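Local coordinates for protein heat-inducible transcription repressor hrcA homolog (Thermotoga maritima, PDB 1STZ) that probably represses class I heat shock genes, the grpE-dnaK-dnaJ and groELS operons, as a DNA-binding transcriptional regulator, at residues L240-L245 with F307-T312; V273-E278 with K286-S291. All coordinates share one frame; numbering follows the deposited sequence.

Interaction 1. Residues L240-L245 with F307-T312; sequences LKDETL and FTSKVT
Asp242 OD1 is the best-held polar atom, gripped by two donors of Thr244 in its own segment. The hydroxyl OG1 of Thr244 donates to Asp242 OD1 at 2.6 Å, and the backbone N of Thr244 donates to Asp242 OD1 at 3.1 Å. Both donors come from above the carboxylate plane. Asp242 OD2 has two waters near it, each at 2.7 Å. One of them also accepts a hydrogen bond from Ser309 N. The other donates to OD2 and to Val311 O. The strand end at Ser309 and the loop at Val311 are thus linked to the carboxylate through water. The two donors on OD1, with water at OD2, would favour the charged form of Asp242.

The N-H bond to OD1 makes an Asx turn. It is combined with a type I beta turn from Asp242 to Leu245, just after helix 236-241. Facing it is an ST turn where strand 299-309 ends: Val311 N donates to Ser309 OG at 3.0 Å. The contact therefore joins two side-chain-stabilised turns within the C-terminal HrcA domain.

The two hydroxyls meet tip to tip in a 2.9 Å hydrogen bond between Ser309 OG and Thr244 OG1. Chi1 of Ser309 is 175°, so OG lies anti to the backbone N and beside the carbonyl carbon. Thr244 OG1 sits between its own N and carbonyl carbon, chi1 58°. This places it near both Asp242 OD1 and Ser309 OG. Ser309 CB has Asp242 OD2 3.3 Å from it and Leu245 CD2 4.1 Å from it. Leu245 also touches Phe287 of the neighbouring strand. Thr244 CG2 is 4.2 Å from Val311 CB, and both side chains also touch Lys34.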
ATOM      1  N   LEU A 240      -5.095  -9.963  21.114  1.00 21.91           N
ATOM      2  CA  LEU A 240      -6.440 -10.399  21.501  1.00 23.18           C
ATOM      3  C   LEU A 240      -7.125 -11.327  20.494  1.00 24.29           C
ATOM      4  O   LEU A 240      -8.053 -12.050  20.854  1.00 24.21           O
ATOM      5  CB  LEU A 240      -7.339  -9.187  21.709  1.00 23.96           C
ATOM      6  CG  LEU A 240      -6.862  -8.102  22.661  1.00 24.92           C
ATOM      7  CD1 LEU A 240      -7.756  -6.888  22.493  1.00 27.03           C
ATOM      8  CD2 LEU A 240      -6.916  -8.613  24.077  1.00 26.93           C
ATOM      9  N   LYS A 241      -6.714 -11.288  19.232  1.00 25.33           N
ATOM     10  CA  LYS A 241      -7.301 -12.173  18.218  1.00 26.99           C
ATOM     11  C   LYS A 241      -6.631 -13.538  18.195  1.00 27.09           C
ATOM     12  O   LYS A 241      -7.148 -14.477  17.604  1.00 27.54           O
ATOM     13  CB  LYS A 241      -7.184 -11.554  16.818  1.00 27.44           C
ATOM     14  CG  LYS A 241      -8.217 -10.518  16.511  1.00 28.93           C
ATOM     15  CD  LYS A 241      -9.504 -11.139  15.967  1.00 31.35           C
ATOM     16  CE  LYS A 241     -10.262 -10.152  15.107  1.00 31.73           C
ATOM     17  NZ  LYS A 241      -9.704  -8.779  15.252  1.00 31.48           N
ATOM     18  N   ASP A 242      -5.481 -13.635  18.841  1.00 27.59           N
ATOM     19  CA  ASP A 242      -4.685 -14.856  18.856  1.00 28.20           C
ATOM     20  C   ASP A 242      -5.123 -15.878  19.928  1.00 28.02           C
ATOM     21  O   ASP A 242      -4.888 -15.697  21.132  1.00 27.10           O
ATOM     22  CB  ASP A 242      -3.226 -14.466  19.060  1.00 28.61           C
ATOM     23  CG  ASP A 242      -2.287 -15.564  18.710  1.00 31.40           C
ATOM     24  OD1 ASP A 242      -2.716 -16.739  18.819  1.00 33.25           O
ATOM     25  OD2 ASP A 242      -1.108 -15.346  18.316  1.00 34.62           O
ATOM     26  N   GLU A 243      -5.701 -16.984  19.461  1.00 28.42           N
ATOM     27  CA  GLU A 243      -6.330 -17.980  20.323  1.00 28.72           C
ATOM     28  C   GLU A 243      -5.356 -18.687  21.247  1.00 27.95           C
ATOM     29  O   GLU A 243      -5.765 -19.278  22.233  1.00 27.87           O
ATOM     30  CB  GLU A 243      -7.086 -19.031  19.484  1.00 29.36           C
ATOM     31  CG  GLU A 243      -8.458 -19.401  20.041  1.00 32.66           C
ATOM     32  CD  GLU A 243      -8.448 -20.575  21.028  1.00 37.06           C
ATOM     33  OE1 GLU A 243      -7.655 -21.542  20.867  1.00 40.57           O
ATOM     34  OE2 GLU A 243      -9.278 -20.550  21.969  1.00 40.05           O
ATOM     35  N   THR A 244      -4.071 -18.625  20.923  1.00 27.62           N
ATOM     36  CA  THR A 244      -3.036 -19.233  21.748  1.00 27.13           C
ATOM     37  C   THR A 244      -2.658 -18.407  22.975  1.00 25.90           C
ATOM     38  O   THR A 244      -1.895 -18.885  23.805  1.00 26.14           O
ATOM     39  CB  THR A 244      -1.767 -19.521  20.881  1.00 27.93           C
ATOM     40  OG1 THR A 244      -1.266 -18.310  20.270  1.00 29.21           O
ATOM     41  CG2 THR A 244      -2.128 -20.418  19.680  1.00 27.97           C
ATOM     42  N   LEU A 245      -3.186 -17.186  23.106  1.00 23.65           N
ATOM     43  CA  LEU A 245      -2.841 -16.306  24.218  1.00 22.22           C
ATOM     44  C   LEU A 245      -4.052 -16.121  25.121  1.00 21.61           C
ATOM     45  O   LEU A 245      -5.200 -16.085  24.646  1.00 22.16           O
ATOM     46  CB  LEU A 245      -2.344 -14.946  23.698  1.00 21.67           C
ATOM     47  CG  LEU A 245      -1.054 -14.924  22.882  1.00 21.55           C
ATOM     48  CD1 LEU A 245      -0.771 -13.520  22.319  1.00 22.29           C
ATOM     49  CD2 LEU A 245       0.139 -15.420  23.700  1.00 22.43           C
ATOM     50  N   PHE A 307       6.422  -8.466  19.813  1.00 18.39           N
ATOM     51  CA  PHE A 307       5.943  -9.549  20.647  1.00 18.59           C
ATOM     52  C   PHE A 307       4.810 -10.247  19.922  1.00 18.77           C
ATOM     53  O   PHE A 307       3.886  -9.604  19.459  1.00 18.69           O
ATOM     54  CB  PHE A 307       5.422  -9.022  21.983  1.00 17.99           C
ATOM     55  CG  PHE A 307       6.471  -8.409  22.846  1.00 18.98           C
ATOM     56  CD1 PHE A 307       6.699  -7.044  22.813  1.00 20.31           C
ATOM     57  CD2 PHE A 307       7.193  -9.186  23.733  1.00 18.38           C
ATOM     58  CE1 PHE A 307       7.668  -6.463  23.646  1.00 20.57           C
ATOM     59  CE2 PHE A 307       8.149  -8.624  24.538  1.00 21.34           C
ATOM     60  CZ  PHE A 307       8.390  -7.248  24.488  1.00 21.83           C
ATOM     61  N   THR A 308       4.888 -11.571  19.830  1.00 18.96           N
ATOM     62  CA  THR A 308       3.793 -12.386  19.326  1.00 18.68           C
ATOM     63  C   THR A 308       3.658 -13.574  20.224  1.00 18.12           C
ATOM     64  O   THR A 308       4.509 -13.818  21.064  1.00 18.18           O
ATOM     65  CB  THR A 308       4.104 -12.901  17.890  1.00 19.66           C
ATOM     66  OG1 THR A 308       5.322 -13.661  17.892  1.00 19.57           O
ATOM     67  CG2 THR A 308       4.378 -11.749  16.913  1.00 19.78           C
ATOM     68  N   SER A 309       2.611 -14.352  20.031  1.00 17.49           N
ATOM     69  CA  SER A 309       2.657 -15.735  20.468  1.00 17.53           C
ATOM     70  C   SER A 309       3.907 -16.425  19.896  1.00 17.29           C
ATOM     71  O   SER A 309       4.351 -16.120  18.782  1.00 17.28           O
ATOM     72  CB  SER A 309       1.428 -16.491  20.002  1.00 17.50           C
ATOM     73  OG  SER A 309       1.553 -17.853  20.349  1.00 17.58           O
ATOM     74  N   LYS A 310       4.467 -17.357  20.656  1.00 17.11           N
ATOM     75  CA  LYS A 310       5.574 -18.185  20.156  1.00 16.98           C
ATOM     76  C   LYS A 310       5.115 -19.194  19.117  1.00 17.09           C
ATOM     77  O   LYS A 310       5.948 -19.798  18.450  1.00 17.01           O
ATOM     78  CB  LYS A 310       6.328 -18.888  21.299  1.00 16.60           C
ATOM     79  CG  LYS A 310       5.559 -19.899  22.096  1.00 15.81           C
ATOM     80  CD  LYS A 310       6.457 -20.453  23.204  1.00 16.23           C
ATOM     81  CE  LYS A 310       5.688 -21.324  24.208  1.00 16.00           C
ATOM     82  NZ  LYS A 310       6.596 -21.717  25.326  1.00 14.84           N
ATOM     83  N   VAL A 311       3.798 -19.386  19.011  1.00 17.49           N
ATOM     84  CA  VAL A 311       3.184 -20.127  17.919  1.00 18.26           C
ATOM     85  C   VAL A 311       2.907 -19.149  16.789  1.00 18.14           C
ATOM     86  O   VAL A 311       1.812 -18.601  16.665  1.00 18.38           O
ATOM     87  CB  VAL A 311       1.878 -20.863  18.353  1.00 18.88           C
ATOM     88  CG1 VAL A 311       1.414 -21.804  17.250  1.00 20.04           C
ATOM     89  CG2 VAL A 311       2.088 -21.629  19.675  1.00 19.72           C
ATOM     90  N   THR A 312       3.930 -18.894  15.983  1.00 17.91           N
ATOM     91  CA  THR A 312       3.863 -17.839  14.978  1.00 17.99           C
ATOM     92  C   THR A 312       4.732 -18.175  13.782  1.00 18.73           C
ATOM     93  O   THR A 312       5.585 -19.070  13.842  1.00 20.32           O
ATOM     94  CB  THR A 312       4.294 -16.490  15.626  1.00 17.76           C
ATOM     95  OG1 THR A 312       4.134 -15.404  14.703  1.00 18.29           O
ATOM     96  CG2 THR A 312       5.791 -16.471  15.972  1.00 15.84           C
TER
HETATM   97  O   HOH W   1       0.694 -13.347  18.024  1.00 26.50           O
HETATM   98  O   HOH W   2      -0.207 -16.756  16.191  1.00 49.87           O

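Interaction 2. Residues V273-E278 with K286-S291; sequences VRIGRE and KFAVFS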
ATOM      1  N   VAL A 273      15.807 -13.269  18.153  1.00 20.07           N
ATOM      2  CA  VAL A 273      14.537 -13.651  18.745  1.00 19.44           C
ATOM      3  C   VAL A 273      14.778 -14.357  20.075  1.00 18.74           C
ATOM      4  O   VAL A 273      15.752 -15.066  20.230  1.00 19.76           O
ATOM      5  CB  VAL A 273      13.687 -14.543  17.776  1.00 19.67           C
ATOM      6  CG1 VAL A 273      14.259 -15.970  17.668  1.00 20.16           C
ATOM      7  CG2 VAL A 273      12.257 -14.580  18.225  1.00 19.57           C
ATOM      8  N   ARG A 274      13.927 -14.093  21.047  1.00 18.07           N
ATOM      9  CA  ARG A 274      13.909 -14.822  22.312  1.00 18.81           C
ATOM     10  C   ARG A 274      12.550 -15.523  22.382  1.00 18.09           C
ATOM     11  O   ARG A 274      11.520 -14.865  22.330  1.00 18.01           O
ATOM     12  CB  ARG A 274      14.110 -13.885  23.496  1.00 18.27           C
ATOM     13  CG  ARG A 274      15.560 -13.397  23.571  1.00 18.96           C
ATOM     14  CD  ARG A 274      15.829 -12.502  24.751  1.00 19.35           C
ATOM     15  NE  ARG A 274      17.228 -12.142  24.876  1.00 18.64           N
ATOM     16  CZ  ARG A 274      18.183 -12.923  25.374  1.00 20.38           C
ATOM     17  NH1 ARG A 274      17.929 -14.147  25.845  1.00 19.60           N
ATOM     18  NH2 ARG A 274      19.420 -12.456  25.413  1.00 20.48           N
ATOM     19  N   ILE A 275      12.581 -16.850  22.450  1.00 17.65           N
ATOM     20  CA  ILE A 275      11.392 -17.692  22.424  1.00 17.61           C
ATOM     21  C   ILE A 275      11.145 -18.261  23.812  1.00 17.57           C
ATOM     22  O   ILE A 275      12.030 -18.868  24.410  1.00 17.04           O
ATOM     23  CB  ILE A 275      11.580 -18.840  21.367  1.00 17.98           C
ATOM     24  CG1 ILE A 275      11.728 -18.258  19.968  1.00 17.50           C
ATOM     25  CG2 ILE A 275      10.411 -19.804  21.390  1.00 17.26           C
ATOM     26  CD1 ILE A 275      12.348 -19.190  18.955  1.00 19.10           C
ATOM     27  N   GLY A 276       9.938 -18.054  24.323  1.00 17.80           N
ATOM     28  CA  GLY A 276       9.503 -18.645  25.583  1.00 18.82           C
ATOM     29  C   GLY A 276      10.438 -18.425  26.764  1.00 19.27           C
ATOM     30  O   GLY A 276      10.650 -17.303  27.216  1.00 19.42           O
ATOM     31  N   ARG A 277      11.025 -19.504  27.259  1.00 19.99           N
ATOM     32  CA  ARG A 277      11.948 -19.414  28.381  1.00 20.61           C
ATOM     33  C   ARG A 277      13.171 -18.511  28.135  1.00 19.56           C
ATOM     34  O   ARG A 277      13.790 -18.031  29.085  1.00 18.96           O
ATOM     35  CB  ARG A 277      12.406 -20.805  28.831  1.00 21.89           C
ATOM     36  CG  ARG A 277      12.648 -21.828  27.726  1.00 25.72           C
ATOM     37  CD  ARG A 277      13.893 -21.580  26.889  1.00 31.88           C
ATOM     38  NE  ARG A 277      14.190 -22.675  25.955  1.00 34.48           N
ATOM     39  CZ  ARG A 277      14.798 -23.811  26.265  1.00 38.93           C
ATOM     40  NH1 ARG A 277      15.194 -24.067  27.526  1.00 41.52           N
ATOM     41  NH2 ARG A 277      15.018 -24.707  25.301  1.00 39.71           N
ATOM     42  N   GLU A 278      13.521 -18.290  26.872  1.00 19.11           N
ATOM     43  CA  GLU A 278      14.658 -17.429  26.525  1.00 18.81           C
ATOM     44  C   GLU A 278      14.421 -15.965  26.951  1.00 18.22           C
ATOM     45  O   GLU A 278      15.372 -15.225  27.170  1.00 18.10           O
ATOM     46  CB  GLU A 278      14.989 -17.526  25.038  1.00 18.43           C
ATOM     47  CG  GLU A 278      15.475 -18.910  24.558  1.00 18.13           C
ATOM     48  CD  GLU A 278      15.493 -19.050  23.028  1.00 18.30           C
ATOM     49  OE1 GLU A 278      15.857 -20.127  22.506  1.00 17.44           O
ATOM     50  OE2 GLU A 278      15.145 -18.070  22.323  1.00 16.61           O
ATOM     51  N   LYS A 286       4.674 -17.649  27.095  1.00 19.07           N
ATOM     52  CA  LYS A 286       3.847 -17.884  25.896  1.00 19.59           C
ATOM     53  C   LYS A 286       4.250 -17.096  24.665  1.00 18.85           C
ATOM     54  O   LYS A 286       3.715 -17.348  23.584  1.00 18.84           O
ATOM     55  CB  LYS A 286       2.384 -17.560  26.175  1.00 19.40           C
ATOM     56  CG  LYS A 286       1.816 -18.351  27.328  1.00 22.43           C
ATOM     57  CD  LYS A 286       1.442 -19.745  26.931  1.00 25.03           C
ATOM     58  CE  LYS A 286      -0.060 -19.938  27.132  1.00 28.75           C
ATOM     59  NZ  LYS A 286      -0.855 -19.108  26.207  1.00 29.04           N
ATOM     60  N   PHE A 287       5.179 -16.151  24.826  1.00 18.80           N
ATOM     61  CA  PHE A 287       5.573 -15.199  23.770  1.00 17.68           C
ATOM     62  C   PHE A 287       6.913 -15.533  23.129  1.00 18.35           C
ATOM     63  O   PHE A 287       7.703 -16.297  23.682  1.00 18.10           O
ATOM     64  CB  PHE A 287       5.692 -13.799  24.382  1.00 17.34           C
ATOM     65  CG  PHE A 287       4.386 -13.240  24.862  1.00 16.53           C
ATOM     66  CD1 PHE A 287       3.996 -13.376  26.195  1.00 16.24           C
ATOM     67  CD2 PHE A 287       3.546 -12.585  23.994  1.00 13.83           C
ATOM     68  CE1 PHE A 287       2.792 -12.869  26.643  1.00 15.87           C
ATOM     69  CE2 PHE A 287       2.310 -12.072  24.445  1.00 14.05           C
ATOM     70  CZ  PHE A 287       1.951 -12.200  25.754  1.00 16.79           C
ATOM     71  N   ALA A 288       7.118 -14.972  21.941  1.00 17.90           N
ATOM     72  CA  ALA A 288       8.416 -14.753  21.338  1.00 18.02           C
ATOM     73  C   ALA A 288       8.577 -13.228  21.132  1.00 18.33           C
ATOM     74  O   ALA A 288       7.590 -12.515  20.851  1.00 19.38           O
ATOM     75  CB  ALA A 288       8.496 -15.464  20.024  1.00 17.73           C
ATOM     76  N   VAL A 289       9.799 -12.730  21.291  1.00 18.13           N
ATOM     77  CA  VAL A 289      10.118 -11.330  20.985  1.00 18.55           C
ATOM     78  C   VAL A 289      11.254 -11.216  20.001  1.00 17.67           C
ATOM     79  O   VAL A 289      12.319 -11.745  20.245  1.00 17.56           O
ATOM     80  CB  VAL A 289      10.683 -10.549  22.187  1.00 19.14           C
ATOM     81  CG1 VAL A 289      10.284  -9.068  22.097  1.00 19.24           C
ATOM     82  CG2 VAL A 289      10.376 -11.187  23.471  1.00 21.90           C
ATOM     83  N   PHE A 290      11.042 -10.497  18.919  1.00 18.21           N
ATOM     84  CA  PHE A 290      12.127 -10.026  18.067  1.00 18.89           C
ATOM     85  C   PHE A 290      12.565  -8.665  18.562  1.00 18.28           C
ATOM     86  O   PHE A 290      11.750  -7.821  18.889  1.00 19.27           O
ATOM     87  CB  PHE A 290      11.694  -9.906  16.611  1.00 19.32           C
ATOM     88  CG  PHE A 290      11.678 -11.214  15.877  1.00 21.57           C
ATOM     89  CD1 PHE A 290      10.591 -12.028  15.936  1.00 23.40           C
ATOM     90  CD2 PHE A 290      12.774 -11.630  15.148  1.00 24.56           C
ATOM     91  CE1 PHE A 290      10.576 -13.255  15.265  1.00 23.84           C
ATOM     92  CE2 PHE A 290      12.758 -12.850  14.478  1.00 25.56           C
ATOM     93  CZ  PHE A 290      11.650 -13.645  14.531  1.00 24.06           C
ATOM     94  N   SER A 291      13.855  -8.461  18.637  1.00 18.22           N
ATOM     95  CA  SER A 291      14.373  -7.181  19.026  1.00 18.28           C
ATOM     96  C   SER A 291      15.577  -6.806  18.183  1.00 18.25           C
ATOM     97  O   SER A 291      16.253  -7.665  17.589  1.00 18.19           O
ATOM     98  CB  SER A 291      14.703  -7.181  20.513  1.00 18.86           C
ATOM     99  OG  SER A 291      15.783  -8.058  20.807  1.00 19.10           O
TER
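Strands 272-275 and 287-296 form an antiparallel beta hairpin, and strand 272-275 is at one edge of the five-stranded sheet of this chain. Arg274 and Val289 are a hydrogen-bonded pair. Arg274 N donates to Val289 O at 3.0 Å, and Val289 N returns a bond to Arg274 O at 2.9 Å. Both acceptors are met in the carbonyl plane. One more bond follows where the strand ends. Gly276 N donates to Phe287 O at 2.9 Å, nearly along the C=O axis. Gly276 has phi 52°, a value that favours glycine. The backbones of Ala288 and Phe290 bond on their other side to Thr308 and Leu306 of strand 299-309.

Ile275 N points away from the partner strand. It is satisfied by Glu278 OE2 at 2.8 Å, 169° at the hydrogen, so the side chain of Glu278 folds back onto the strand. The same OE2 has a salt bridge to Arg85 of helix 81-94. Ile275 O accepts from Glu278 N. The guanidinium of Arg274 is held by two carbonyls: NH1 donates to Glu278 O, and NE donates to Leu266 O.

Val273, Ile275, Ala288 and Phe290 share one face of the sheet, where helices 81-94 and 314-334 pack. Val273 CG2, anti to its backbone N, lies over the face of the Phe290 ring in a CH-pi contact, 3.8 Å from the centroid and 14° off the ring normal.

How the interactions relate
The centres of interactions 1 and 2 lie about 12 Å apart, on the same side of the chain's centre and within one C-terminal domain. Along the chain, both segments of interaction 2 fall between 240-245 and 307-312. Strands 287-296 and 299-309 are consecutive and adjacent in the antiparallel sheet. They link the contacts directly: Thr308 O and Ala288 N are 3.0 Å apart, as are Lys310 N and Lys286 O, both probable hydrogen bonds. Lys286 NZ also bonds to Thr244 O and pairs with Asp249. The two contacts thus meet at neighbouring strands of one sheet. Helix 236-241, just before the turn of interaction 1, packs Leu240 on Leu240 of the second subunit, so this side lies near the dimer contact.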